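PDB 1VPB: putative modulator of DNA gyrase from Bacteroides thetaiotaomicron, which is of unproven function but probably acts as a metallopeptidase of the PmbA/TldD type. Local coordinates for residues G121-L126 and A306-N311; D296-V301 and I314-R319. One frame throughout, in Å; residues are numbered along the deposited sequence.

Contact 1. Residues G121-L126 and A306-N311; sequences GGKPDL and ARYFDN. With EDO (1,2-ethanediol), chain B.
Two irregular loops, neither helix nor strand, run roughly antiparallel here: the chords from CA of Lys123 to Leu126 and from Ala306 to Tyr308 differ in direction by 157°. The backbones stay well apart, 7.2 Å between CA of Leu126 and CA of Ala306, so the Tyr308 side chain spans the gap, meeting side chains and one backbone carbonyl of 121-126. This is a loop-to-loop contact of the PmbA/TldD fold, in which a tyrosine ring is inserted between two residues of 121-126. CG of Tyr308 stands anti to its own carbonyl carbon, sending the ring across to the other loop. CB of Lys123 makes a CH-pi contact over one face, 3.7 Å from the Tyr308 ring centroid, and Lys123 CD continues past Tyr308 CE1 and CD1. Leu126 comes tip to tip from the opposite face: its CD1 sits 3.8 Å from the centroid and 18° off the normal, a second CH-pi contact. Leu126 CD1 also reaches CB of Ala306 at 4.2 Å. Beyond the pair, Tyr119 meets the Tyr308 ring nearly parallel, and Ala306 O accepts a bond from ethanediol, probably a crystallisation additive. At the ring's edge, the phenol OH of Tyr308 donates to Pro124 O at 2.6 Å, in the carbonyl plane and on a lone pair, with a C=O...OH angle of 135°.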
ATOM      1  N   GLY A 121     -32.577  13.905   3.721  1.00 33.64           N
ATOM      2  CA  GLY A 121     -32.457  14.219   5.121  1.00 32.95           C
ATOM      3  C   GLY A 121     -33.594  13.611   5.941  1.00 32.21           C
ATOM      4  O   GLY A 121     -34.495  12.977   5.399  1.00 32.91           O
ATOM      5  N   GLY A 122     -33.465  13.801   7.253  1.00 33.98           N
ATOM      6  CA  GLY A 122     -34.556  13.556   8.152  1.00 33.91           C
ATOM      7  C   GLY A 122     -34.723  12.146   8.681  1.00 33.54           C
ATOM      8  O   GLY A 122     -35.646  11.904   9.577  1.00 32.98           O
ATOM      9  N   LYS A 123     -33.889  11.217   8.221  0.50 33.98           N
ATOM     10  CA  LYS A 123     -33.930   9.847   8.739  0.50 32.96           C
ATOM     11  C   LYS A 123     -33.246   9.827  10.117  0.50 32.97           C
ATOM     12  O   LYS A 123     -32.452  10.730  10.466  0.50 33.74           O
ATOM     13  CB  LYS A 123     -33.326   8.839   7.740  0.50 33.27           C
ATOM     14  CG  LYS A 123     -34.221   8.544   6.513  0.50 32.25           C
ATOM     15  CD  LYS A 123     -33.708   7.438   5.594  0.50 33.42           C
ATOM     16  CE  LYS A 123     -34.822   6.727   4.825  0.50 40.93           C
ATOM     17  NZ  LYS A 123     -35.380   7.529   3.697  0.50 40.35           N
ATOM     18  N   PRO A 124     -33.557   8.821  10.938  1.00 32.60           N
ATOM     19  CA  PRO A 124     -33.062   8.791  12.307  1.00 33.34           C
ATOM     20  C   PRO A 124     -31.532   8.819  12.441  1.00 33.01           C
ATOM     21  O   PRO A 124     -30.805   8.270  11.605  1.00 32.49           O
ATOM     22  CB  PRO A 124     -33.647   7.490  12.846  1.00 34.49           C
ATOM     23  CG  PRO A 124     -34.771   7.177  12.052  1.00 36.26           C
ATOM     24  CD  PRO A 124     -34.427   7.673  10.646  1.00 34.39           C
ATOM     25  N   ASP A 125     -31.045   9.419  13.507  1.00 35.58           N
ATOM     26  CA  ASP A 125     -29.605   9.417  13.829  1.00 34.28           C
ATOM     27  C   ASP A 125     -29.054   8.014  13.818  1.00 33.77           C
ATOM     28  O   ASP A 125     -29.551   7.120  14.525  1.00 33.85           O
ATOM     29  CB  ASP A 125     -29.431  10.080  15.208  1.00 39.87           C
ATOM     30  CG  ASP A 125     -28.024  10.345  15.602  1.00 43.85           C
ATOM     31  OD1 ASP A 125     -27.074  10.011  14.861  1.00 38.05           O
ATOM     32  OD2 ASP A 125     -27.809  10.863  16.748  1.00 45.21           O
ATOM     33  N   LEU A 126     -28.030   7.770  12.963  1.00 34.84           N
ATOM     34  CA  LEU A 126     -27.422   6.444  12.905  1.00 30.41           C
ATOM     35  C   LEU A 126     -26.475   6.198  14.108  1.00 32.34           C
ATOM     36  O   LEU A 126     -26.035   5.063  14.301  1.00 33.04           O
ATOM     37  CB  LEU A 126     -26.622   6.217  11.607  1.00 34.39           C
ATOM     38  CG  LEU A 126     -27.490   6.159  10.354  1.00 33.46           C
ATOM     39  CD1 LEU A 126     -26.732   6.276   9.069  1.00 36.40           C
ATOM     40  CD2 LEU A 126     -28.374   4.920  10.274  1.00 34.21           C
ATOM     41  N   ALA A 306     -22.792   1.816   8.128  1.00 34.05           N
ATOM     42  CA  ALA A 306     -24.075   2.451   7.888  1.00 33.39           C
ATOM     43  C   ALA A 306     -23.910   3.861   7.303  1.00 31.58           C
ATOM     44  O   ALA A 306     -22.981   4.593   7.660  1.00 32.75           O
ATOM     45  CB  ALA A 306     -24.875   2.508   9.181  1.00 34.75           C
ATOM     46  N   ARG A 307     -24.801   4.211   6.408  1.00 33.30           N
ATOM     47  CA  ARG A 307     -24.790   5.534   5.762  1.00 33.03           C
ATOM     48  C   ARG A 307     -26.065   5.802   4.995  1.00 29.68           C
ATOM     49  O   ARG A 307     -26.701   4.881   4.481  1.00 33.96           O
ATOM     50  CB  ARG A 307     -23.571   5.655   4.826  1.00 32.07           C
ATOM     51  CG  ARG A 307     -23.551   4.661   3.736  1.00 34.20           C
ATOM     52  CD  ARG A 307     -22.369   4.836   2.781  1.00 33.02           C
ATOM     53  NE  ARG A 307     -22.389   3.784   1.754  1.00 34.42           N
ATOM     54  CZ  ARG A 307     -21.655   3.800   0.649  1.00 37.64           C
ATOM     55  NH1 ARG A 307     -20.801   4.793   0.386  1.00 35.90           N
ATOM     56  NH2 ARG A 307     -21.738   2.791  -0.172  1.00 37.43           N
ATOM     57  N   TYR A 308     -26.468   7.082   4.983  1.00 31.80           N
ATOM     58  CA  TYR A 308     -27.660   7.464   4.235  1.00 30.63           C
ATOM     59  C   TYR A 308     -27.428   7.878   2.769  1.00 32.77           C
ATOM     60  O   TYR A 308     -28.364   8.010   2.030  1.00 33.21           O
ATOM     61  CB  TYR A 308     -28.379   8.596   4.960  1.00 30.90           C
ATOM     62  CG  TYR A 308     -29.130   8.116   6.211  1.00 29.05           C
ATOM     63  CD1 TYR A 308     -29.927   6.995   6.140  1.00 33.87           C
ATOM     64  CD2 TYR A 308     -28.978   8.766   7.439  1.00 31.67           C
ATOM     65  CE1 TYR A 308     -30.608   6.547   7.272  1.00 31.71           C
ATOM     66  CE2 TYR A 308     -29.669   8.318   8.596  1.00 33.68           C
ATOM     67  CZ  TYR A 308     -30.495   7.197   8.472  1.00 32.77           C
ATOM     68  OH  TYR A 308     -31.189   6.723   9.601  1.00 32.74           O
ATOM     69  N   PHE A 309     -26.164   8.073   2.411  1.00 33.67           N
ATOM     70  CA  PHE A 309     -25.845   8.412   1.024  1.00 32.14           C
ATOM     71  C   PHE A 309     -24.443   7.931   0.681  1.00 32.69           C
ATOM     72  O   PHE A 309     -23.604   7.784   1.557  1.00 33.87           O
ATOM     73  CB  PHE A 309     -25.988   9.922   0.751  1.00 34.13           C
ATOM     74  CG  PHE A 309     -25.335  10.792   1.754  1.00 31.36           C
ATOM     75  CD1 PHE A 309     -26.035  11.226   2.901  1.00 31.49           C
ATOM     76  CD2 PHE A 309     -24.037  11.243   1.558  1.00 37.92           C
ATOM     77  CE1 PHE A 309     -25.446  12.044   3.803  1.00 35.72           C
ATOM     78  CE2 PHE A 309     -23.454  12.085   2.474  1.00 33.86           C
ATOM     79  CZ  PHE A 309     -24.169  12.441   3.627  1.00 35.65           C
ATOM     80  N   ASP A 310     -24.198   7.744  -0.615  1.00 33.70           N
ATOM     81  CA  ASP A 310     -22.839   7.461  -1.054  1.00 34.16           C
ATOM     82  C   ASP A 310     -22.119   8.731  -1.416  1.00 38.40           C
ATOM     83  O   ASP A 310     -22.627   9.853  -1.217  1.00 36.15           O
ATOM     84  CB  ASP A 310     -22.840   6.440  -2.179  1.00 32.88           C
ATOM     85  CG  ASP A 310     -23.317   6.984  -3.527  1.00 34.96           C
ATOM     86  OD1 ASP A 310     -23.689   8.196  -3.676  1.00 34.80           O
ATOM     87  OD2 ASP A 310     -23.287   6.201  -4.525  1.00 37.75           O
ATOM     88  N   ASN A 311     -20.911   8.593  -1.986  1.00 37.95           N
ATOM     89  CA  ASN A 311     -20.173   9.834  -2.313  1.00 38.84           C
ATOM     90  C   ASN A 311     -20.690  10.708  -3.461  1.00 40.46           C
ATOM     91  O   ASN A 311     -20.185  11.834  -3.665  1.00 46.90           O
ATOM     92  CB  ASN A 311     -18.690   9.437  -2.494  1.00 38.94           C
ATOM     93  CG  ASN A 311     -18.038   8.981  -1.182  1.00 51.46           C
ATOM     94  OD1 ASN A 311     -18.665   8.994  -0.089  1.00 60.55           O
ATOM     95  ND2 ASN A 311     -16.742   8.599  -1.268  1.00 60.78           N
TER
HETATM   96  C1  EDO B 440     -19.576   4.001  10.288  1.00 34.22           C
HETATM   97  O1  EDO B 440     -18.653   2.950  10.094  1.00 27.25           O
HETATM   98  C2  EDO B 440     -19.704   4.804   9.019  1.00 33.53           C
HETATM   99  O2  EDO B 440     -20.319   4.064   7.964  1.00 25.65           O

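Contact 2. Residues D296-V301 and I314-R319; sequences DEPHLV and IATERR
The Arg318 chain slants across that of Glu297, with carboxylate and guanidinium planes 84° apart, so their salt bridge is not the coplanar two-pronged kind. Glu297 OE1 lies over one guanidinium face, 2.6 Å from Arg318 NH1; bends at chi2 of Glu297 and chi3 of Arg318 fold the charged ends together. Glu297 OE2 has a further partner in Thr295 OG1. Beside this pair, the His299 and Thr316 side chains run alongside each other, pointing opposite ways. His299 NE2 donates to Thr316 OG1 at 2.9 Å, the oxygen only 12° out of the ring plane; Arg307 is the hydroxyl's second partner. Pro298 packs against both: its CB is 3.6 Å from Thr316 CB, and its CG lies over one face of the His299 ring, toward the rim. Near the bridged backbones, a water donates to Asp296 OD2 and Glu317 O and accepts from Arg319 NH1, while Asp296 OD1 is hydrogen-bonded to the backbone N of Ser350 and of Ile351. The backbones join through Asp296 N to Arg319 O, 2.9 Å, and Arg319 N to Asp296 O, 3.2 Å. These reciprocal bonds define an antiparallel hydrogen-bonded pair where strands 294-296 and 319-323 meet, beside the type I turn Glu297-Leu300.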
ATOM      1  N   ASP A 296     -28.248  -5.794   1.501  1.00 32.93           N
ATOM      2  CA  ASP A 296     -27.499  -4.587   1.852  1.00 32.82           C
ATOM      3  C   ASP A 296     -28.396  -3.778   2.792  1.00 31.01           C
ATOM      4  O   ASP A 296     -29.543  -3.505   2.446  1.00 33.07           O
ATOM      5  CB  ASP A 296     -27.202  -3.777   0.566  1.00 30.80           C
ATOM      6  CG  ASP A 296     -26.278  -2.614   0.762  1.00 35.04           C
ATOM      7  OD1 ASP A 296     -25.542  -2.509   1.788  1.00 34.65           O
ATOM      8  OD2 ASP A 296     -26.263  -1.744  -0.124  1.00 34.53           O
ATOM      9  N   GLU A 297     -27.899  -3.515   3.992  1.00 32.83           N
ATOM     10  CA  GLU A 297     -28.657  -2.913   5.082  1.00 34.14           C
ATOM     11  C   GLU A 297     -27.993  -1.633   5.527  1.00 33.24           C
ATOM     12  O   GLU A 297     -27.329  -1.626   6.556  1.00 32.93           O
ATOM     13  CB  GLU A 297     -28.623  -3.877   6.255  1.00 35.88           C
ATOM     14  CG  GLU A 297     -29.295  -5.182   5.898  1.00 37.00           C
ATOM     15  CD  GLU A 297     -30.766  -5.101   5.945  1.00 50.47           C
ATOM     16  OE1 GLU A 297     -31.307  -3.993   6.336  1.00 44.39           O
ATOM     17  OE2 GLU A 297     -31.360  -6.184   5.644  1.00 52.93           O
ATOM     18  N   PRO A 298     -28.073  -0.583   4.710  1.00 33.37           N
ATOM     19  CA  PRO A 298     -27.280   0.632   4.991  1.00 34.32           C
ATOM     20  C   PRO A 298     -27.741   1.472   6.189  1.00 33.74           C
ATOM     21  O   PRO A 298     -27.046   2.447   6.575  1.00 33.80           O
ATOM     22  CB  PRO A 298     -27.426   1.470   3.698  1.00 33.10           C
ATOM     23  CG  PRO A 298     -28.623   0.891   2.999  1.00 42.04           C
ATOM     24  CD  PRO A 298     -28.809  -0.506   3.429  1.00 34.57           C
ATOM     25  N   HIS A 299     -28.923   1.131   6.736  1.00 34.10           N
ATOM     26  CA  HIS A 299     -29.553   2.018   7.710  1.00 35.05           C
ATOM     27  C   HIS A 299     -29.544   1.473   9.144  1.00 34.50           C
ATOM     28  O   HIS A 299     -30.237   1.995  10.011  1.00 34.94           O
ATOM     29  CB  HIS A 299     -30.951   2.378   7.260  1.00 34.93           C
ATOM     30  CG  HIS A 299     -31.010   3.004   5.908  1.00 35.86           C
ATOM     31  ND1 HIS A 299     -32.136   2.977   5.106  1.00 37.52           N
ATOM     32  CD2 HIS A 299     -30.047   3.667   5.194  1.00 36.76           C
ATOM     33  CE1 HIS A 299     -31.877   3.622   3.969  1.00 36.57           C
ATOM     34  NE2 HIS A 299     -30.604   4.026   3.990  1.00 33.98           N
ATOM     35  N   LEU A 300     -28.789   0.428   9.390  1.00 34.87           N
ATOM     36  CA  LEU A 300     -28.637  -0.120  10.768  1.00 34.62           C
ATOM     37  C   LEU A 300     -27.981   0.877  11.704  1.00 37.78           C
ATOM     38  O   LEU A 300     -26.920   1.418  11.437  1.00 34.94           O
ATOM     39  CB  LEU A 300     -27.842  -1.433  10.760  1.00 34.06           C
ATOM     40  CG  LEU A 300     -28.378  -2.528   9.850  1.00 36.38           C
ATOM     41  CD1 LEU A 300     -27.502  -3.719   9.955  1.00 36.17           C
ATOM     42  CD2 LEU A 300     -29.806  -2.860  10.214  1.00 40.45           C
ATOM     43  N   VAL A 301     -28.627   1.123  12.850  1.00 36.31           N
ATOM     44  CA  VAL A 301     -28.104   2.070  13.812  1.00 35.31           C
ATOM     45  C   VAL A 301     -26.954   1.502  14.619  1.00 35.74           C
ATOM     46  O   VAL A 301     -26.960   0.303  14.989  1.00 37.00           O
ATOM     47  CB  VAL A 301     -29.300   2.538  14.722  1.00 36.83           C
ATOM     48  CG1 VAL A 301     -28.850   3.379  15.860  1.00 38.61           C
ATOM     49  CG2 VAL A 301     -30.308   3.291  13.860  1.00 39.96           C
ATOM     50  N   ILE A 314     -26.259   9.962  -3.532  1.00 33.21           N
ATOM     51  CA  ILE A 314     -27.378   9.111  -3.861  1.00 32.92           C
ATOM     52  C   ILE A 314     -27.883   8.543  -2.538  1.00 33.44           C
ATOM     53  O   ILE A 314     -27.099   8.034  -1.771  1.00 32.36           O
ATOM     54  CB  ILE A 314     -27.014   7.978  -4.803  1.00 34.13           C
ATOM     55  CG1 ILE A 314     -26.495   8.521  -6.149  1.00 40.75           C
ATOM     56  CG2 ILE A 314     -28.199   7.095  -5.082  1.00 36.67           C
ATOM     57  CD1 ILE A 314     -27.276   9.582  -6.657  1.00 40.37           C
ATOM     58  N   ALA A 315     -29.178   8.585  -2.325  1.00 34.62           N
ATOM     59  CA  ALA A 315     -29.756   7.975  -1.116  1.00 33.57           C
ATOM     60  C   ALA A 315     -29.543   6.443  -1.131  1.00 33.24           C
ATOM     61  O   ALA A 315     -29.926   5.746  -2.104  1.00 33.48           O
ATOM     62  CB  ALA A 315     -31.236   8.274  -1.066  1.00 35.81           C
ATOM     63  N   THR A 316     -28.973   5.900  -0.071  1.00 32.70           N
ATOM     64  CA  THR A 316     -28.905   4.449   0.121  1.00 31.99           C
ATOM     65  C   THR A 316     -30.288   3.881   0.385  1.00 32.23           C
ATOM     66  O   THR A 316     -31.153   4.568   0.914  1.00 32.82           O
ATOM     67  CB  THR A 316     -27.962   4.083   1.243  1.00 32.86           C
ATOM     68  OG1 THR A 316     -28.313   4.829   2.416  1.00 33.69           O
ATOM     69  CG2 THR A 316     -26.479   4.531   0.891  1.00 35.13           C
ATOM     70  N   GLU A 317     -30.470   2.631   0.038  1.00 34.31           N
ATOM     71  CA  GLU A 317     -31.720   1.918   0.226  1.00 34.96           C
ATOM     72  C   GLU A 317     -31.338   0.504   0.601  1.00 36.98           C
ATOM     73  O   GLU A 317     -30.366  -0.066   0.101  1.00 35.83           O
ATOM     74  CB  GLU A 317     -32.468   1.799  -1.120  1.00 37.90           C
ATOM     75  CG  GLU A 317     -32.838   3.118  -1.730  1.00 45.73           C
ATOM     76  CD  GLU A 317     -33.537   2.914  -3.071  1.00 47.53           C
ATOM     77  OE1 GLU A 317     -34.119   1.835  -3.336  1.00 48.01           O
ATOM     78  OE2 GLU A 317     -33.454   3.824  -3.879  1.00 48.95           O
ATOM     79  N   ARG A 318     -32.190  -0.121   1.423  1.00 34.26           N
ATOM     80  CA  ARG A 318     -32.138  -1.573   1.554  1.00 32.24           C
ATOM     81  C   ARG A 318     -32.345  -2.261   0.247  1.00 32.89           C
ATOM     82  O   ARG A 318     -33.254  -1.893  -0.508  1.00 33.16           O
ATOM     83  CB  ARG A 318     -33.219  -2.031   2.529  1.00 34.82           C
ATOM     84  CG  ARG A 318     -32.981  -1.608   3.920  1.00 37.57           C
ATOM     85  CD  ARG A 318     -33.860  -2.375   5.022  1.00 47.90           C
ATOM     86  NE  ARG A 318     -34.031  -3.775   4.615  1.00 47.42           N
ATOM     87  CZ  ARG A 318     -33.983  -4.849   5.376  1.00 63.62           C
ATOM     88  NH1 ARG A 318     -33.761  -4.775   6.689  1.00 81.38           N
ATOM     89  NH2 ARG A 318     -34.130  -6.037   4.797  1.00 49.10           N
ATOM     90  N   ARG A 319     -31.513  -3.262  -0.057  1.00 34.37           N
ATOM     91  CA  ARG A 319     -31.672  -4.042  -1.267  1.00 32.70           C
ATOM     92  C   ARG A 319     -31.387  -5.522  -1.009  1.00 35.09           C
ATOM     93  O   ARG A 319     -30.512  -5.879  -0.236  1.00 34.42           O
ATOM     94  CB  ARG A 319     -30.673  -3.610  -2.344  1.00 34.53           C
ATOM     95  CG  ARG A 319     -31.073  -2.333  -3.096  1.00 34.46           C
ATOM     96  CD  ARG A 319     -30.201  -2.019  -4.301  1.00 35.94           C
ATOM     97  NE  ARG A 319     -30.673  -0.843  -5.016  1.00 34.25           N
ATOM     98  CZ  ARG A 319     -30.375   0.421  -4.700  1.00 38.50           C
ATOM     99  NH1 ARG A 319     -29.589   0.699  -3.672  1.00 35.77           N
ATOM    100  NH2 ARG A 319     -30.874   1.409  -5.420  1.00 39.83           N
TER
HETATM  101  O   HOH W   1     -28.540  -1.119  -1.498  1.00 18.49           O

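In the fold
From the N terminus, the chain passes helix 87-101 and enters the loop holding 121-126; contact 1 closes a span of some 180 residues by joining this loop to 306-311, between strands 294-296 and 319-323. Contact 2 closes a much shorter loop between those same two strands. Its first segment precedes 306-311 and its second follows, so the contacts cross rather than nest. Their centres lie about 8 Å apart, and 306-311 is bonded to both segments of contact 2: Arg307 N probably to Pro298 O, Arg307 O to Thr316 OG1. The rings of Tyr308 and His299 also meet, so the linker before helix 138-150 is joined to the loop between two strands of the five-stranded mixed sheet.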